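Local coordinates for protein Two-component system sensor histidine kinase (Bacteroides thetaiotaomicron, PDB 3OTT) that probably senses saccharides through this extracellular propeller and beta-sandwich portion and signals as a membrane-bound histidine kinase and transcription regulator, at residues Y46-S50 / K688-V692; L637-I643 / V656-R660; Y693-D699 / I712-L717; G720-I726 / H740-I746. One frame throughout, in Å; residues are numbered along the deposited sequence.

Contact 1 of 4, residues Y46-S50 / K688-V692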
# COMPACT_ATOMS: atom_id res chain seq x y z
N TYR B 46 -1.10 -5.60 30.27
CA TYR B 46 -2.49 -5.86 30.57
C TYR B 46 -3.06 -6.69 29.45
O TYR B 46 -2.99 -6.28 28.28
CB TYR B 46 -3.29 -4.57 30.67
CG TYR B 46 -4.76 -4.77 30.98
CD1 TYR B 46 -5.16 -5.47 32.11
CD2 TYR B 46 -5.74 -4.23 30.18
CE1 TYR B 46 -6.46 -5.63 32.42
CE2 TYR B 46 -7.05 -4.39 30.47
CZ TYR B 46 -7.42 -5.08 31.59
OH TYR B 46 -8.77 -5.24 31.89
N ASP B 47 -3.62 -7.84 29.79
CA ASP B 47 -4.10 -8.73 28.72
C ASP B 47 -5.61 -8.73 28.60
O ASP B 47 -6.17 -9.61 27.94
CB ASP B 47 -3.61 -10.17 28.97
CG ASP B 47 -4.18 -10.79 30.27
OD1 ASP B 47 -5.02 -10.11 30.94
OD2 ASP B 47 -3.83 -11.96 30.59
N GLY B 48 -6.28 -7.80 29.27
CA GLY B 48 -7.71 -7.72 29.20
C GLY B 48 -8.39 -8.43 30.37
O GLY B 48 -9.58 -8.31 30.51
N TYR B 49 -7.62 -9.15 31.21
CA TYR B 49 -8.13 -9.85 32.40
C TYR B 49 -7.44 -9.30 33.63
O TYR B 49 -8.10 -8.89 34.54
CB TYR B 49 -7.86 -11.37 32.32
CG TYR B 49 -8.74 -12.07 31.31
CD1 TYR B 49 -8.43 -12.08 29.93
CD2 TYR B 49 -9.91 -12.73 31.72
CE1 TYR B 49 -9.26 -12.74 29.02
CE2 TYR B 49 -10.73 -13.40 30.81
CZ TYR B 49 -10.41 -13.38 29.47
OH TYR B 49 -11.26 -14.06 28.60
N SER B 50 -6.10 -9.30 33.65
CA SER B 50 -5.38 -8.75 34.78
C SER B 50 -4.11 -8.03 34.33
O SER B 50 -3.65 -8.24 33.21
CB SER B 50 -4.99 -9.85 35.76
OG SER B 50 -4.18 -10.79 35.12
N LYS B 688 -16.89 -11.22 27.96
CA LYS B 688 -15.74 -12.05 27.57
C LYS B 688 -16.16 -13.31 26.81
O LYS B 688 -17.26 -13.76 26.93
CB LYS B 688 -14.97 -12.52 28.79
CG LYS B 688 -14.54 -11.46 29.77
CD LYS B 688 -13.28 -10.78 29.37
CE LYS B 688 -12.55 -10.30 30.62
NZ LYS B 688 -13.08 -9.03 31.08
N ASN B 689 -15.26 -13.91 26.05
CA ASN B 689 -15.54 -15.20 25.45
C ASN B 689 -15.40 -16.38 26.48
O ASN B 689 -14.88 -16.20 27.58
CB ASN B 689 -14.62 -15.39 24.26
CG ASN B 689 -14.96 -14.43 23.10
OD1 ASN B 689 -16.10 -14.35 22.67
ND2 ASN B 689 -13.96 -13.71 22.61
N LYS B 690 -15.86 -17.56 26.08
CA LYS B 690 -15.83 -18.78 26.87
C LYS B 690 -14.85 -19.77 26.27
O LYS B 690 -14.78 -19.91 25.05
CB LYS B 690 -17.23 -19.38 26.94
CG LYS B 690 -18.14 -18.65 27.93
CD LYS B 690 -19.63 -18.96 27.72
CE LYS B 690 -20.46 -18.21 28.80
NZ LYS B 690 -21.96 -18.28 28.61
N PHE B 691 -14.06 -20.43 27.12
CA PHE B 691 -12.99 -21.33 26.65
C PHE B 691 -13.14 -22.79 27.16
O PHE B 691 -13.73 -23.06 28.19
CB PHE B 691 -11.60 -20.72 26.97
CG PHE B 691 -11.36 -19.34 26.28
CD1 PHE B 691 -10.85 -19.28 25.01
CD2 PHE B 691 -11.76 -18.16 26.88
CE1 PHE B 691 -10.70 -18.05 24.35
CE2 PHE B 691 -11.62 -16.90 26.23
CZ PHE B 691 -11.09 -16.84 24.99
N VAL B 692 -12.62 -23.72 26.38
CA VAL B 692 -12.52 -25.10 26.78
C VAL B 692 -11.05 -25.46 26.72
O VAL B 692 -10.26 -24.82 26.00
CB VAL B 692 -13.37 -26.06 25.87
CG1 VAL B 692 -14.86 -26.03 26.26
CG2 VAL B 692 -13.20 -25.74 24.42
O HOH W 1 -13.01 -15.62 29.60
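K688 lies over one face of the Y49 ring where a turn of the beta-propeller, between strands 42-46 and 51-53, faces the C-terminal beta-sandwich. The lysine chain slides past the phenol in the opposite direction. Its CE sits 3.9 Å from the centroid of the Y49 ring, 21° off the normal, a CH-pi contact. K688 NZ lies farther along, 5.1 Å from that centroid, so any cation-pi attraction is weak. A bend at chi2 (-83°) helps lay the chain across the ring, with CE 3.6 Å from G48 O; the further bend at chi4 (-82°) sets only the direction of NZ. At the other end of the ring, Y49 OH approaches F691 CE2 obliquely at 3.7 Å. The same hydroxyl donates to a water lying in the ring plane at its edge, and that water donates in turn to N689 O, completing a bridge between the two domains. Behind this shell, P682 and N710 also touch Y49, while N689 ND2 is held by D680. In an Asx turn D47 OD1 accepts from Y49 N on its anti side, at 2.8 Å; S50 N, on the syn side at 3.0 Å, extends this to an Asx motif.

Contact 2 of 4, residues L637-I643 / V656-R660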
# COMPACT_ATOMS: atom_id res chain seq x y z
N LEU B 637 -3.55 -16.34 23.35
CA LEU B 637 -2.19 -16.27 23.83
C LEU B 637 -2.12 -16.74 25.27
O LEU B 637 -3.07 -16.62 26.05
CB LEU B 637 -1.72 -14.83 23.94
CG LEU B 637 -1.47 -13.83 22.80
CD1 LEU B 637 -2.74 -13.49 22.02
CD2 LEU B 637 -0.91 -12.53 23.43
N LEU B 638 -0.96 -17.21 25.65
CA LEU B 638 -0.72 -17.55 27.02
C LEU B 638 0.08 -16.41 27.59
O LEU B 638 1.04 -15.97 26.99
CB LEU B 638 0.08 -18.86 27.05
CG LEU B 638 -0.62 -20.19 27.37
CD1 LEU B 638 -2.05 -20.18 27.03
CD2 LEU B 638 0.14 -21.34 26.69
N THR B 639 -0.31 -15.91 28.75
CA THR B 639 0.25 -14.64 29.21
C THR B 639 0.92 -14.78 30.56
O THR B 639 1.57 -13.83 31.06
CB THR B 639 -0.83 -13.50 29.24
OG1 THR B 639 -1.95 -13.94 30.01
CG2 THR B 639 -1.41 -13.28 27.84
N ALA B 640 0.77 -15.96 31.18
CA ALA B 640 1.48 -16.23 32.45
C ALA B 640 1.66 -17.71 32.77
O ALA B 640 0.77 -18.51 32.57
CB ALA B 640 0.78 -15.54 33.59
N LEU B 641 2.82 -18.05 33.32
CA LEU B 641 3.04 -19.40 33.80
C LEU B 641 3.32 -19.34 35.31
O LEU B 641 4.17 -18.57 35.75
CB LEU B 641 4.25 -20.01 33.08
CG LEU B 641 4.75 -21.39 33.58
CD1 LEU B 641 3.70 -22.46 33.34
CD2 LEU B 641 6.00 -21.78 32.88
N TYR B 642 2.60 -20.14 36.10
CA TYR B 642 2.87 -20.31 37.52
C TYR B 642 3.33 -21.72 37.80
O TYR B 642 2.82 -22.71 37.22
CB TYR B 642 1.61 -20.06 38.34
CG TYR B 642 1.02 -18.67 38.27
CD1 TYR B 642 0.32 -18.26 37.14
CD2 TYR B 642 1.14 -17.78 39.34
CE1 TYR B 642 -0.23 -16.98 37.05
CE2 TYR B 642 0.55 -16.46 39.29
CZ TYR B 642 -0.13 -16.10 38.11
OH TYR B 642 -0.71 -14.90 37.91
N ILE B 643 4.31 -21.81 38.70
CA ILE B 643 4.78 -23.08 39.23
C ILE B 643 4.64 -22.96 40.74
O ILE B 643 5.07 -21.95 41.34
CB ILE B 643 6.25 -23.33 38.85
CG1 ILE B 643 6.37 -23.59 37.35
CG2 ILE B 643 6.86 -24.47 39.74
CD1 ILE B 643 7.71 -23.24 36.79
N VAL B 656 13.17 -21.17 32.75
CA VAL B 656 11.82 -21.04 32.28
C VAL B 656 11.79 -20.11 31.08
O VAL B 656 12.47 -19.11 31.09
CB VAL B 656 10.89 -20.59 33.44
CG1 VAL B 656 9.76 -19.84 32.94
CG2 VAL B 656 10.38 -21.79 34.16
N PRO B 657 11.03 -20.45 30.02
CA PRO B 657 11.06 -19.53 28.86
C PRO B 657 9.88 -18.53 28.94
O PRO B 657 9.14 -18.54 29.92
CB PRO B 657 10.93 -20.49 27.66
CG PRO B 657 9.99 -21.59 28.22
CD PRO B 657 10.30 -21.70 29.74
N ASN B 658 9.80 -17.62 27.96
CA ASN B 658 8.64 -16.73 27.82
C ASN B 658 7.50 -17.51 27.25
O ASN B 658 7.50 -17.87 26.06
CB ASN B 658 8.90 -15.50 26.95
CG ASN B 658 7.81 -14.39 27.18
OD1 ASN B 658 6.71 -14.68 27.66
ND2 ASN B 658 8.13 -13.16 26.88
N ILE B 659 6.52 -17.73 28.13
CA ILE B 659 5.36 -18.58 27.87
C ILE B 659 4.59 -18.09 26.65
O ILE B 659 4.00 -18.89 25.92
CB ILE B 659 4.46 -18.68 29.13
CG1 ILE B 659 3.44 -19.82 29.00
CG2 ILE B 659 3.69 -17.34 29.43
CD1 ILE B 659 4.06 -21.19 28.90
N ARG B 660 4.59 -16.78 26.39
CA ARG B 660 3.85 -16.25 25.25
C ARG B 660 4.42 -16.71 23.90
O ARG B 660 3.68 -16.79 22.94
CB ARG B 660 3.81 -14.73 25.35
CG ARG B 660 2.95 -13.99 24.27
CD ARG B 660 3.31 -12.49 24.26
NE ARG B 660 2.59 -11.79 23.20
CZ ARG B 660 2.61 -10.48 22.97
NH1 ARG B 660 3.34 -9.67 23.73
NH2 ARG B 660 1.89 -9.99 21.99
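Part of the hydrophobic core of the C-terminal beta-sandwich is closed here, where the loop 656-660, ending in a 3-10 turn, packs on strand 637-643. I659 makes the largest share of the contact. Its CG1 is 4.0 Å from L638 CB and 4.2 Å from L641 CB, so it bridges two strand residues. With CG1 anti to the backbone N (chi1 -166°), CG2 is left to face the strand backbone, 3.7 Å from A640 N. With an alanine here, CG1, CG2 and CD1 are gone, which is likely to open a gap beside L638 and L641 and leave L742 of the opposite sheet without its partner from the loop. Farther along, I643 CD1 and V656 CG2 meet tip to tip at 4.0 Å. At the other end, R660 runs beside L637, whose CD2 lies 3.6 Å from R660 NE, while the guanidinium makes a salt bridge with D30 of the propeller. R660 CA approaches L638 O at 3.3 Å, a CA-H...O contact with 127° at the hydrogen. An Asx turn shapes the loop: N658 OD1 accepts from R660 N at 3.2 Å, with the donor 44° out of the carbonyl plane. The loop thus adds I659 and V656 to the apolar interior between the two sheets of the beta-sandwich.

Contact 3 of 4, residues Y693-D699 / I712-L717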
# COMPACT_ATOMS: atom_id res chain seq x y z
N TYR B 693 -10.66 -26.45 27.52
CA TYR B 693 -9.27 -26.89 27.56
C TYR B 693 -9.20 -28.35 27.88
O TYR B 693 -10.12 -28.91 28.52
CB TYR B 693 -8.46 -26.08 28.59
CG TYR B 693 -8.81 -26.31 30.05
CD1 TYR B 693 -9.86 -25.64 30.65
CD2 TYR B 693 -8.06 -27.18 30.82
CE1 TYR B 693 -10.19 -25.85 32.00
CE2 TYR B 693 -8.37 -27.42 32.18
CZ TYR B 693 -9.43 -26.76 32.75
OH TYR B 693 -9.72 -26.99 34.06
N ARG B 694 -8.08 -28.96 27.51
CA ARG B 694 -7.82 -30.35 27.86
C ARG B 694 -6.31 -30.58 27.87
O ARG B 694 -5.58 -29.92 27.11
CB ARG B 694 -8.50 -31.31 26.88
CG ARG B 694 -8.00 -31.18 25.46
CD ARG B 694 -9.00 -31.79 24.49
NE ARG B 694 -9.01 -33.26 24.55
CZ ARG B 694 -10.08 -34.01 24.29
NH1 ARG B 694 -11.23 -33.44 23.93
NH2 ARG B 694 -9.99 -35.32 24.38
N LEU B 695 -5.84 -31.49 28.72
CA LEU B 695 -4.44 -31.82 28.70
C LEU B 695 -4.22 -33.24 28.16
O LEU B 695 -4.44 -34.20 28.87
CB LEU B 695 -3.81 -31.62 30.11
CG LEU B 695 -2.31 -31.86 30.29
CD1 LEU B 695 -1.54 -30.86 29.47
CD2 LEU B 695 -1.82 -31.86 31.75
N GLU B 696 -3.77 -33.36 26.91
CA GLU B 696 -3.46 -34.66 26.33
C GLU B 696 -2.42 -35.40 27.15
O GLU B 696 -1.38 -34.85 27.47
CB GLU B 696 -2.97 -34.56 24.88
CG GLU B 696 -4.09 -34.37 23.84
CD GLU B 696 -5.11 -35.54 23.84
OE1 GLU B 696 -4.69 -36.74 23.93
OE2 GLU B 696 -6.33 -35.23 23.77
N GLY B 697 -2.73 -36.64 27.51
CA GLY B 697 -1.89 -37.45 28.40
C GLY B 697 -2.48 -37.54 29.81
O GLY B 697 -1.95 -38.24 30.68
N MET B 698 -3.60 -36.85 30.00
CA MET B 698 -4.21 -36.70 31.32
C MET B 698 -5.70 -36.77 31.08
O MET B 698 -6.33 -37.74 31.48
CB MET B 698 -3.77 -35.39 31.98
CG MET B 698 -4.42 -35.05 33.34
SD MET B 698 -4.11 -36.30 34.59
CE MET B 698 -2.32 -36.15 34.80
N ASP B 699 -6.24 -35.77 30.40
CA ASP B 699 -7.67 -35.66 30.14
C ASP B 699 -8.14 -36.50 28.98
O ASP B 699 -7.43 -36.64 27.97
CB ASP B 699 -8.05 -34.22 29.82
CG ASP B 699 -8.01 -33.33 31.04
OD1 ASP B 699 -8.67 -33.64 32.06
OD2 ASP B 699 -7.32 -32.32 30.96
N ILE B 712 -5.92 -21.80 34.15
CA ILE B 712 -6.02 -23.23 34.00
C ILE B 712 -5.00 -23.88 34.94
O ILE B 712 -3.84 -23.53 34.88
CB ILE B 712 -5.73 -23.64 32.56
CG1 ILE B 712 -6.90 -23.20 31.65
CG2 ILE B 712 -5.45 -25.20 32.44
CD1 ILE B 712 -6.58 -23.40 30.14
N THR B 713 -5.44 -24.79 35.81
CA THR B 713 -4.55 -25.35 36.81
C THR B 713 -4.52 -26.89 36.80
O THR B 713 -5.57 -27.56 36.80
CB THR B 713 -4.84 -24.74 38.24
OG1 THR B 713 -3.84 -25.19 39.20
CG2 THR B 713 -6.21 -25.20 38.77
N TYR B 714 -3.32 -27.46 36.80
CA TYR B 714 -3.14 -28.91 36.97
C TYR B 714 -2.22 -29.15 38.12
O TYR B 714 -1.24 -28.45 38.25
CB TYR B 714 -2.52 -29.50 35.72
CG TYR B 714 -3.52 -29.72 34.66
CD1 TYR B 714 -3.70 -28.77 33.66
CD2 TYR B 714 -4.34 -30.86 34.65
CE1 TYR B 714 -4.65 -28.90 32.69
CE2 TYR B 714 -5.33 -31.02 33.62
CZ TYR B 714 -5.47 -30.02 32.65
OH TYR B 714 -6.38 -30.08 31.62
N SER B 715 -2.51 -30.13 38.95
CA SER B 715 -1.61 -30.46 40.09
C SER B 715 -1.06 -31.90 40.01
O SER B 715 -1.61 -32.75 39.29
CB SER B 715 -2.36 -30.21 41.39
OG SER B 715 -3.38 -31.17 41.47
N ASN B 716 0.06 -32.16 40.70
CA ASN B 716 0.68 -33.47 40.79
C ASN B 716 0.90 -34.20 39.46
O ASN B 716 0.61 -35.40 39.36
CB ASN B 716 -0.16 -34.41 41.65
CG ASN B 716 -0.55 -33.82 42.95
OD1 ASN B 716 -1.74 -33.75 43.27
ND2 ASN B 716 0.44 -33.39 43.73
N LEU B 717 1.43 -33.50 38.46
CA LEU B 717 1.71 -34.19 37.23
C LEU B 717 2.91 -35.09 37.42
O LEU B 717 3.85 -34.72 38.11
CB LEU B 717 1.91 -33.22 36.08
CG LEU B 717 0.66 -32.36 35.82
CD1 LEU B 717 0.99 -31.22 34.90
CD2 LEU B 717 -0.40 -33.26 35.19
O HOH W 2 -8.09 -25.87 35.93
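D699 OD2 is gripped by two donors, Y714 OH at 2.5 Å and L695 N at 2.8 Å, where the two sheets of the Y_Y_Y beta-sandwich face each other. The amide uses the anti lone pair of the carboxylate oxygen, at an N-H...O angle of 159°, whereas the hydroxyl meets that oxygen nearly along its C-O bond. Carboxylate and phenol planes are turned 56° apart. The turn after strand 693-696 places the aspartate, because L695 O accepts from D699 N. Over one face of the Y714 ring, L695 CD2 stands almost on the centre, 3.8 Å from the centroid. With CG anti to the backbone N (chi1 -178°) the leucine branch is directed at the ring, and chi2 sets CD2 over its centre. A phenylalanine in place of Y714 would probably keep this apolar packing but leave D699 OD2 without its hydroxyl donor. Y693 and I712 form a second layer: I712 CG1 lies over the Y693 face, 4.0 Å from the centroid, and Y714 CZ meets the edge of the same ring in its plane. L695 also reaches L717 tip to tip, their CD2 methyls 4.0 Å apart, while I726 and L678 touch I712 from the two sheets. At the outer end a water links the strands, lying 2.7 Å from Y693 OH and accepting from T713 N.

Contact 4 of 4, residues G720-I726 / H740-I746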
# COMPACT_ATOMS: atom_id res chain seq x y z
N GLY B 720 6.64 -37.22 32.13
CA GLY B 720 6.07 -37.61 30.86
C GLY B 720 5.79 -36.39 29.96
O GLY B 720 6.13 -35.23 30.27
N ASN B 721 5.16 -36.69 28.83
CA ASN B 721 4.79 -35.77 27.81
C ASN B 721 3.30 -35.48 27.86
O ASN B 721 2.49 -36.41 27.97
CB ASN B 721 5.16 -36.37 26.47
CG ASN B 721 6.67 -36.37 26.24
OD1 ASN B 721 7.28 -35.32 26.07
ND2 ASN B 721 7.27 -37.53 26.19
N TYR B 722 2.96 -34.20 27.79
CA TYR B 722 1.56 -33.73 27.76
C TYR B 722 1.46 -32.66 26.67
O TYR B 722 2.50 -32.17 26.17
CB TYR B 722 1.12 -33.14 29.11
CG TYR B 722 1.38 -34.04 30.27
CD1 TYR B 722 2.55 -33.91 31.04
CD2 TYR B 722 0.47 -35.03 30.62
CE1 TYR B 722 2.79 -34.74 32.11
CE2 TYR B 722 0.70 -35.87 31.70
CZ TYR B 722 1.85 -35.72 32.42
OH TYR B 722 2.07 -36.55 33.46
N GLN B 723 0.24 -32.31 26.31
CA GLN B 723 -0.01 -31.24 25.34
C GLN B 723 -1.28 -30.54 25.83
O GLN B 723 -2.31 -31.18 25.93
CB GLN B 723 -0.20 -31.83 23.92
CG GLN B 723 -0.49 -30.80 22.87
CD GLN B 723 -0.73 -31.40 21.49
OE1 GLN B 723 -1.79 -31.98 21.23
NE2 GLN B 723 0.24 -31.24 20.58
N LEU B 724 -1.17 -29.25 26.15
CA LEU B 724 -2.31 -28.47 26.56
C LEU B 724 -2.99 -27.89 25.31
O LEU B 724 -2.37 -27.18 24.51
CB LEU B 724 -1.79 -27.30 27.35
CG LEU B 724 -2.50 -26.69 28.52
CD1 LEU B 724 -2.17 -25.20 28.56
CD2 LEU B 724 -3.99 -27.01 28.67
N ILE B 725 -4.28 -28.15 25.18
CA ILE B 725 -5.01 -27.61 24.06
C ILE B 725 -6.10 -26.66 24.57
O ILE B 725 -6.89 -27.04 25.44
CB ILE B 725 -5.60 -28.74 23.19
CG1 ILE B 725 -4.46 -29.66 22.69
CG2 ILE B 725 -6.44 -28.18 22.03
CD1 ILE B 725 -4.98 -31.03 22.08
N ILE B 726 -6.08 -25.43 24.09
CA ILE B 726 -7.03 -24.44 24.56
C ILE B 726 -7.83 -23.93 23.38
O ILE B 726 -7.26 -23.67 22.34
CB ILE B 726 -6.31 -23.28 25.27
CG1 ILE B 726 -5.49 -23.81 26.45
CG2 ILE B 726 -7.32 -22.24 25.75
CD1 ILE B 726 -4.49 -22.78 27.00
N HIS B 740 -5.01 -23.07 20.69
CA HIS B 740 -3.64 -22.90 21.14
C HIS B 740 -3.12 -24.23 21.71
O HIS B 740 -3.77 -24.84 22.54
CB HIS B 740 -3.56 -21.84 22.23
CG HIS B 740 -2.17 -21.38 22.49
ND1 HIS B 740 -1.52 -20.48 21.67
CD2 HIS B 740 -1.30 -21.68 23.49
CE1 HIS B 740 -0.31 -20.25 22.15
NE2 HIS B 740 -0.16 -20.95 23.26
N ILE B 741 -1.94 -24.61 21.25
CA ILE B 741 -1.27 -25.86 21.64
C ILE B 741 0.07 -25.56 22.34
O ILE B 741 0.84 -24.76 21.86
CB ILE B 741 -1.06 -26.75 20.39
CG1 ILE B 741 -2.37 -27.44 20.03
CG2 ILE B 741 0.08 -27.73 20.58
CD1 ILE B 741 -2.54 -27.72 18.56
N LEU B 742 0.28 -26.14 23.52
CA LEU B 742 1.57 -26.06 24.23
C LEU B 742 2.02 -27.45 24.55
O LEU B 742 1.32 -28.12 25.28
CB LEU B 742 1.41 -25.31 25.57
CG LEU B 742 2.71 -25.21 26.41
CD1 LEU B 742 3.87 -24.45 25.73
CD2 LEU B 742 2.43 -24.70 27.79
N ASN B 743 3.16 -27.92 24.02
CA ASN B 743 3.68 -29.24 24.48
C ASN B 743 4.47 -29.08 25.76
O ASN B 743 5.33 -28.21 25.87
CB ASN B 743 4.55 -29.92 23.44
CG ASN B 743 3.89 -30.00 22.09
OD1 ASN B 743 2.93 -30.74 21.89
ND2 ASN B 743 4.38 -29.19 21.15
N ILE B 744 4.13 -29.88 26.74
CA ILE B 744 4.80 -29.90 28.04
C ILE B 744 5.56 -31.20 28.30
O ILE B 744 4.99 -32.29 28.20
CB ILE B 744 3.76 -29.67 29.16
CG1 ILE B 744 2.94 -28.33 28.91
CG2 ILE B 744 4.48 -29.59 30.50
CD1 ILE B 744 1.60 -28.26 29.72
N ARG B 745 6.85 -31.11 28.63
CA ARG B 745 7.60 -32.27 29.05
C ARG B 745 7.96 -32.12 30.53
O ARG B 745 8.59 -31.12 30.93
CB ARG B 745 8.82 -32.47 28.18
CG ARG B 745 9.55 -33.77 28.48
CD ARG B 745 10.85 -33.94 27.68
NE ARG B 745 11.48 -35.24 27.97
CZ ARG B 745 12.72 -35.61 27.61
NH1 ARG B 745 13.52 -34.78 26.92
NH2 ARG B 745 13.16 -36.83 27.95
N ILE B 746 7.52 -33.08 31.36
CA ILE B 746 7.98 -33.15 32.74
C ILE B 746 9.07 -34.24 32.87
O ILE B 746 8.78 -35.42 32.57
CB ILE B 746 6.82 -33.52 33.70
CG1 ILE B 746 5.62 -32.58 33.49
CG2 ILE B 746 7.33 -33.57 35.16
CD1 ILE B 746 5.57 -31.46 34.39
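The Y722 ring meets I746 CG1 at its edge, near the ring plane, with Y722 CE1 3.8 Å away, while I744 O approaches the ring obliquely. The amides of Q723 and N743 lie side by side on the other face of the sheet, their planes 37° apart. Q723 NE2 donates to N743 OD1 at 3.0 Å, the donor tilted 19° from the carbonyl plane. The glutamine chain is extended out from the sheet beside N743, and the turn of its terminal amide (chi3 75°) points NE2 at OD1; I741 CG2 also touches NE2, at 3.5 Å. Next along, N721 OD1 rests against the aliphatic part of R745, 3.7 Å from CG. The backbones form an antiparallel hairpin in which hydrogen-bonded pairs G720-I746, Y722-I744, L724-L742 and I726-H740 alternate with non-hydrogen-bonded pairs. Each of the four hydrogen-bonded pairs has both its N-H...O bonds, such as Y722 N to I744 O at 2.8 Å. The intervening pairs add CA-H...O contacts, including I741 CA to L724 O at 3.3 Å. Y722, L724, I726, L742 and I744 turn to the buried face, where F676 and L678 of strand 674-679 in the opposing sheet cover several of them. In its own sheet the hairpin is flanked by strand 691-696, antiparallel beside 720-726, and by strand 664-667, parallel beside 740-746.

Contact 1 is the partly buried junction between propeller and sandwich, whereas contacts 2, 3 and 4 lie within the sandwich. Contact 2 is the most buried and apolar; contact 3 runs from buried leucines to exposed M698 and relies on a carboxylate; contact 4 is the only one built on backbone bonding between strands. Contacts 1 and 3 share strand 691-696, which pairs with strand 720-728 of contact 4 through E696 N to Q723 O and R694 O to I725 N. Contacts 2 and 4 meet across the core through L638, I659 and L742. D47 of contact 1 is probably hydrogen-bonded to T639 of contact 2, one of several polar ties across the domain boundary, with the R660-D30 salt bridge another.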